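Local coordinates for protein papain-like protease (Human betacoronavirus 2c EMC/2012, PDB 4PT5) that probably cleaves the viral replicase polyprotein as a cysteine protease and, like related coronaviral enzymes, probably also removes ubiquitin and ISG15 from host proteins, at residues Lys207-Val212 / His241-Leu246; Trp245-Gly250 / Asp311-Gly316. All coordinates share one frame; numbering follows the deposited sequence.

Contact 1: residues Lys207-Val212 / His241-Leu246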
loop_
_atom_site.group_PDB
_atom_site.type_symbol
_atom_site.label_atom_id
_atom_site.label_comp_id
_atom_site.label_asym_id
_atom_site.label_seq_id
_atom_site.Cartn_x
_atom_site.Cartn_y
_atom_site.Cartn_z
ATOM N N LYS A 207 1.110 -11.581 16.018
ATOM C CA LYS A 207 0.850 -12.741 15.168
ATOM C C LYS A 207 -0.071 -13.726 15.881
ATOM O O LYS A 207 -0.916 -14.366 15.253
ATOM C CB LYS A 207 2.163 -13.438 14.788
ATOM C CG LYS A 207 3.247 -12.523 14.230
ATOM C CD LYS A 207 3.034 -12.197 12.758
ATOM C CE LYS A 207 4.175 -11.346 12.220
ATOM N NZ LYS A 207 4.035 -11.069 10.764
ATOM N N ALA A 208 0.100 -13.829 17.197
ATOM C CA ALA A 208 -0.705 -14.717 18.033
ATOM C C ALA A 208 -2.099 -14.152 18.311
ATOM O O ALA A 208 -3.043 -14.904 18.571
ATOM C CB ALA A 208 0.022 -15.004 19.339
ATOM N N CYS A 209 -2.220 -12.829 18.250
ATOM C CA CYS A 209 -3.451 -12.139 18.635
ATOM C C CYS A 209 -4.396 -11.891 17.462
ATOM O O CYS A 209 -5.540 -11.477 17.660
ATOM C CB CYS A 209 -3.119 -10.822 19.337
ATOM S SG CYS A 209 -1.949 -10.998 20.702
ATOM N N CYS A 210 -3.911 -12.147 16.248
ATOM C CA CYS A 210 -4.710 -11.976 15.037
ATOM C C CYS A 210 -4.816 -13.276 14.252
ATOM O O CYS A 210 -3.856 -14.053 14.187
ATOM C CB CYS A 210 -4.120 -10.880 14.147
ATOM S SG CYS A 210 -4.054 -9.244 14.911
ATOM N N TYR A 211 -5.989 -13.506 13.664
ATOM C CA TYR A 211 -6.219 -14.656 12.793
ATOM C C TYR A 211 -7.290 -14.356 11.752
ATOM O O TYR A 211 -8.343 -13.798 12.068
ATOM C CB TYR A 211 -6.610 -15.899 13.601
ATOM C CG TYR A 211 -6.601 -17.183 12.794
ATOM C CD1 TYR A 211 -7.711 -17.567 12.039
ATOM C CD2 TYR A 211 -5.480 -18.017 12.786
ATOM C CE1 TYR A 211 -7.704 -18.737 11.297
ATOM C CE2 TYR A 211 -5.466 -19.191 12.048
ATOM C CZ TYR A 211 -6.579 -19.547 11.308
ATOM O OH TYR A 211 -6.572 -20.711 10.573
ATOM N N VAL A 212 -7.009 -14.739 10.512
ATOM C CA VAL A 212 -7.949 -14.574 9.410
ATOM C C VAL A 212 -8.352 -15.948 8.875
ATOM O O VAL A 212 -7.495 -16.771 8.542
ATOM C CB VAL A 212 -7.351 -13.705 8.284
ATOM C CG1 VAL A 212 -8.398 -13.402 7.221
ATOM C CG2 VAL A 212 -6.799 -12.410 8.857
ATOM N N HIS A 241 -2.741 -21.402 23.566
ATOM C CA HIS A 241 -3.114 -20.045 23.169
ATOM C C HIS A 241 -3.160 -19.113 24.347
ATOM O O HIS A 241 -4.077 -19.177 25.168
ATOM C CB HIS A 241 -4.452 -20.054 22.427
ATOM C CG HIS A 241 -4.639 -18.892 21.476
ATOM N ND1 HIS A 241 -5.851 -18.505 21.041
ATOM C CD2 HIS A 241 -3.715 -18.031 20.883
ATOM C CE1 HIS A 241 -5.715 -17.455 20.211
ATOM N NE2 HIS A 241 -4.407 -17.165 20.115
ATOM N N THR A 242 -2.157 -18.243 24.439
ATOM C CA THR A 242 -2.090 -17.238 25.495
ATOM C C THR A 242 -1.920 -15.849 24.877
ATOM O O THR A 242 -0.888 -15.555 24.272
ATOM C CB THR A 242 -0.944 -17.534 26.488
ATOM O OG1 THR A 242 -0.952 -18.925 26.833
ATOM C CG2 THR A 242 -1.095 -16.699 27.758
ATOM N N THR A 243 -2.945 -15.008 25.019
ATOM C CA THR A 243 -2.947 -13.653 24.448
ATOM C C THR A 243 -3.526 -12.623 25.431
ATOM O O THR A 243 -4.191 -13.004 26.395
ATOM C CB THR A 243 -3.758 -13.586 23.128
ATOM O OG1 THR A 243 -5.130 -13.918 23.377
ATOM C CG2 THR A 243 -3.188 -14.524 22.070
ATOM N N PRO A 244 -3.254 -11.320 25.207
ATOM C CA PRO A 244 -3.967 -10.272 25.948
ATOM C C PRO A 244 -5.362 -10.000 25.374
ATOM O O PRO A 244 -6.239 -9.503 26.085
ATOM C CB PRO A 244 -3.071 -9.044 25.771
ATOM C CG PRO A 244 -2.341 -9.287 24.496
ATOM C CD PRO A 244 -2.119 -10.771 24.438
ATOM N N TRP A 245 -5.544 -10.326 24.096
ATOM C CA TRP A 245 -6.819 -10.193 23.383
ATOM C C TRP A 245 -6.731 -10.955 22.093
ATOM O O TRP A 245 -5.635 -11.327 21.665
ATOM C CB TRP A 245 -7.153 -8.725 23.113
ATOM C CG TRP A 245 -6.001 -7.930 22.547
ATOM C CD1 TRP A 245 -5.105 -7.121 23.241
ATOM C CD2 TRP A 245 -5.577 -7.843 21.139
ATOM N NE1 TRP A 245 -4.189 -6.556 22.390
ATOM C CE2 TRP A 245 -4.414 -6.947 21.116
ATOM C CE3 TRP A 245 -6.028 -8.392 19.941
ATOM C CZ2 TRP A 245 -3.751 -6.634 19.939
ATOM C CZ3 TRP A 245 -5.351 -8.067 18.761
ATOM C CH2 TRP A 245 -4.240 -7.211 18.762
ATOM N N LEU A 246 -7.872 -11.193 21.451
ATOM C CA LEU A 246 -7.891 -11.935 20.193
ATOM C C LEU A 246 -8.786 -11.295 19.141
ATOM O O LEU A 246 -9.995 -11.167 19.333
ATOM C CB LEU A 246 -8.313 -13.391 20.430
ATOM C CG LEU A 246 -8.499 -14.315 19.218
ATOM C CD1 LEU A 246 -7.173 -14.645 18.541
ATOM C CD2 LEU A 246 -9.220 -15.588 19.632
#

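Contact 2: residues Trp245-Gly250 / Asp311-Gly316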
loop_
_atom_site.group_PDB
_atom_site.type_symbol
_atom_site.label_atom_id
_atom_site.label_comp_id
_atom_site.label_asym_id
_atom_site.label_seq_id
_atom_site.Cartn_x
_atom_site.Cartn_y
_atom_site.Cartn_z
ATOM N N TRP A 245 -5.544 -10.326 24.096
ATOM C CA TRP A 245 -6.819 -10.193 23.383
ATOM C C TRP A 245 -6.731 -10.955 22.093
ATOM O O TRP A 245 -5.635 -11.327 21.665
ATOM C CB TRP A 245 -7.153 -8.725 23.113
ATOM C CG TRP A 245 -6.001 -7.930 22.547
ATOM C CD1 TRP A 245 -5.105 -7.121 23.241
ATOM C CD2 TRP A 245 -5.577 -7.843 21.139
ATOM N NE1 TRP A 245 -4.189 -6.556 22.390
ATOM C CE2 TRP A 245 -4.414 -6.947 21.116
ATOM C CE3 TRP A 245 -6.028 -8.392 19.941
ATOM C CZ2 TRP A 245 -3.751 -6.634 19.939
ATOM C CZ3 TRP A 245 -5.351 -8.067 18.761
ATOM C CH2 TRP A 245 -4.240 -7.211 18.762
ATOM N N LEU A 246 -7.872 -11.193 21.451
ATOM C CA LEU A 246 -7.891 -11.935 20.193
ATOM C C LEU A 246 -8.786 -11.295 19.141
ATOM O O LEU A 246 -9.995 -11.167 19.333
ATOM C CB LEU A 246 -8.313 -13.391 20.430
ATOM C CG LEU A 246 -8.499 -14.315 19.218
ATOM C CD1 LEU A 246 -7.173 -14.645 18.541
ATOM C CD2 LEU A 246 -9.220 -15.588 19.632
ATOM N N LEU A 247 -8.177 -10.912 18.023
ATOM C CA LEU A 247 -8.912 -10.389 16.880
ATOM C C LEU A 247 -9.025 -11.465 15.805
ATOM O O LEU A 247 -8.014 -12.019 15.364
ATOM C CB LEU A 247 -8.226 -9.136 16.322
ATOM C CG LEU A 247 -8.908 -8.365 15.185
ATOM C CD1 LEU A 247 -10.162 -7.646 15.663
ATOM C CD2 LEU A 247 -7.931 -7.379 14.560
ATOM N N LEU A 248 -10.262 -11.762 15.406
ATOM C CA LEU A 248 -10.534 -12.713 14.330
ATOM C C LEU A 248 -11.208 -12.002 13.163
ATOM O O LEU A 248 -12.076 -11.153 13.364
ATOM C CB LEU A 248 -11.419 -13.863 14.819
ATOM C CG LEU A 248 -10.981 -14.759 15.985
ATOM C CD1 LEU A 248 -12.066 -15.782 16.277
ATOM C CD2 LEU A 248 -9.660 -15.464 15.714
ATOM N N SER A 249 -10.808 -12.353 11.943
ATOM C CA SER A 249 -11.350 -11.716 10.747
ATOM C C SER A 249 -11.804 -12.719 9.695
ATOM O O SER A 249 -11.301 -13.840 9.622
ATOM C CB SER A 249 -10.326 -10.754 10.137
ATOM O OG SER A 249 -10.021 -9.697 11.026
ATOM N N GLY A 250 -12.761 -12.287 8.883
ATOM C CA GLY A 250 -13.269 -13.055 7.756
ATOM C C GLY A 250 -14.023 -12.111 6.840
ATOM O O GLY A 250 -14.216 -10.938 7.172
ATOM N N ASP A 311 -14.763 -8.471 11.268
ATOM C CA ASP A 311 -13.797 -8.590 12.353
ATOM C C ASP A 311 -14.537 -8.778 13.669
ATOM O O ASP A 311 -15.595 -8.181 13.871
ATOM C CB ASP A 311 -12.917 -7.337 12.423
ATOM C CG ASP A 311 -12.374 -6.916 11.059
ATOM O OD1 ASP A 311 -12.129 -7.795 10.203
ATOM O OD2 ASP A 311 -12.182 -5.701 10.845
ATOM N N VAL A 312 -13.987 -9.617 14.548
ATOM C CA VAL A 312 -14.573 -9.889 15.864
ATOM C C VAL A 312 -13.462 -9.921 16.919
ATOM O O VAL A 312 -12.482 -10.662 16.780
ATOM C CB VAL A 312 -15.369 -11.224 15.893
ATOM C CG1 VAL A 312 -16.073 -11.407 17.229
ATOM C CG2 VAL A 312 -16.395 -11.292 14.768
ATOM N N LEU A 313 -13.620 -9.115 17.971
ATOM C CA LEU A 313 -12.602 -9.005 19.023
ATOM C C LEU A 313 -12.998 -9.712 20.322
ATOM O O LEU A 313 -14.077 -9.479 20.871
ATOM C CB LEU A 313 -12.246 -7.535 19.290
ATOM C CG LEU A 313 -11.113 -7.201 20.272
ATOM C CD1 LEU A 313 -9.764 -7.747 19.813
ATOM C CD2 LEU A 313 -11.036 -5.697 20.493
ATOM N N PHE A 314 -12.097 -10.567 20.799
ATOM C CA PHE A 314 -12.292 -11.362 22.006
ATOM C C PHE A 314 -11.308 -10.921 23.085
ATOM O O PHE A 314 -10.285 -10.308 22.768
ATOM C CB PHE A 314 -12.063 -12.843 21.693
ATOM C CG PHE A 314 -13.112 -13.449 20.802
ATOM C CD1 PHE A 314 -12.996 -13.377 19.417
ATOM C CD2 PHE A 314 -14.212 -14.104 21.349
ATOM C CE1 PHE A 314 -13.961 -13.936 18.596
ATOM C CE2 PHE A 314 -15.177 -14.667 20.532
ATOM C CZ PHE A 314 -15.053 -14.582 19.153
ATOM N N PRO A 315 -11.603 -11.238 24.365
ATOM C CA PRO A 315 -10.656 -10.948 25.446
ATOM C C PRO A 315 -9.418 -11.849 25.374
ATOM O O PRO A 315 -9.277 -12.635 24.433
ATOM C CB PRO A 315 -11.461 -11.252 26.720
ATOM C CG PRO A 315 -12.885 -11.343 26.289
ATOM C CD PRO A 315 -12.837 -11.849 24.884
ATOM N N GLY A 316 -8.532 -11.723 26.357
ATOM C CA GLY A 316 -7.313 -12.528 26.419
ATOM C C GLY A 316 -7.578 -14.014 26.536
ATOM O O GLY A 316 -8.383 -14.444 27.361
#

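Contact 1: residues Lys207-Val212 / His241-Leu246
At the fingers-palm junction, Cys209, where helix 206-209 passes into strand 210-212, packs into the bend between strands 233-242 and 245-250. Its CB lies over one face of the Trp245 indole as a CH-pi contact, 3.8 Å from the centroid of the six-membered ring. With SG anti to the carbonyl carbon (chi1 -52°), the sulfur stays above this ring, 4.6 Å from its centroid, and touches Pro244, SG to CD 3.7 Å. Cys210 meets the same ring at its edge, SG to Trp245 CZ3 4.2 Å. At the five-membered ring, NE1 donates to Lys126 O, fixing the indole's rotation.

His241 makes the polar link: its NE2 gives a nearly straight bond of 3.1 Å to Ala208 O, 174° at the hydrogen. This oxygen lies in the imidazole plane, and Thr243 CG2 packs on it at 3.5 Å. Thr243 OG1 accepts a hydrogen bond from Gln317 N and gives a weak one to Trp245 O. Leu246 packs on Cys209 O through CD1 (3.7 Å) and a CA-H...O contact, and the backbone of Leu247 pairs with this oxygen. The arrangement belongs to the coronavirus papain-like protease fold, where strand 210-212 joins strand 245-250 in parallel.

Contact 2: residues Trp245-Gly250 / Asp311-Gly316
Strands 245-250 and 304-315 run antiparallel within the palm sheet, 162° between the directions of their paired segments, and are joined by four backbone hydrogen bonds. Two link Leu246 with Phe314 and two link Leu248 with Val312; between them, Leu247 and Leu313 form a non-hydrogen-bonded pair. The Leu246 N to Phe314 O bond, 2.9 Å, arrives well above the carbonyl plane, whereas the other three lie nearer to it.

On the face carrying Leu246, Leu248, Val312 and Phe314, Leu248 CD1 packs obliquely against the Phe314 ring, 3.5 Å from CE1. The ring edge faces Leu246 O. On the other face, Leu247 and Leu313 cross at about a right angle, Leu247 CB to Leu313 CD1 4.1 Å. With CG of Leu313 anti to the backbone N (chi1 -175°) and chi2 at 62°, its CD1 comes over the neighbouring strand, within 3.8 Å of Trp245 CE3. Helix 168-176 packs on this face through Leu172 and Leu176, which touch Leu247. It supplies further hydrogen-bond partners to a polar pair, Ser169 OG to Asp311 OD1 and His173 NE2 to Ser249 OG. There Ser249 OG donates to Asp311 OD1 over 3.0 Å, meeting the oxygen from above the carboxylate plane.

Overall arrangement
After the N-terminal five-stranded sheet and the helices that follow it, the chain reaches 207-212, then makes an excursion of 28 residues through helix 217-220 and the hairpin of strands 224-227 and 233-242, part of the fingers, before 241-246 returns and closes contact 1. It continues directly into 245-250, the two contacts overlapping at Trp245 and Leu246. Sixty further residues, all strand and loop, build much of the palm before 311-316 closes contact 2. The two loops thus follow one another and neither cross nor nest. Strand 245-250 is flanked by the partner strands of both contacts, whose centres lie about 7 Å apart. Contact 1 ties the fingers to the palm; contact 2 ties strands within it.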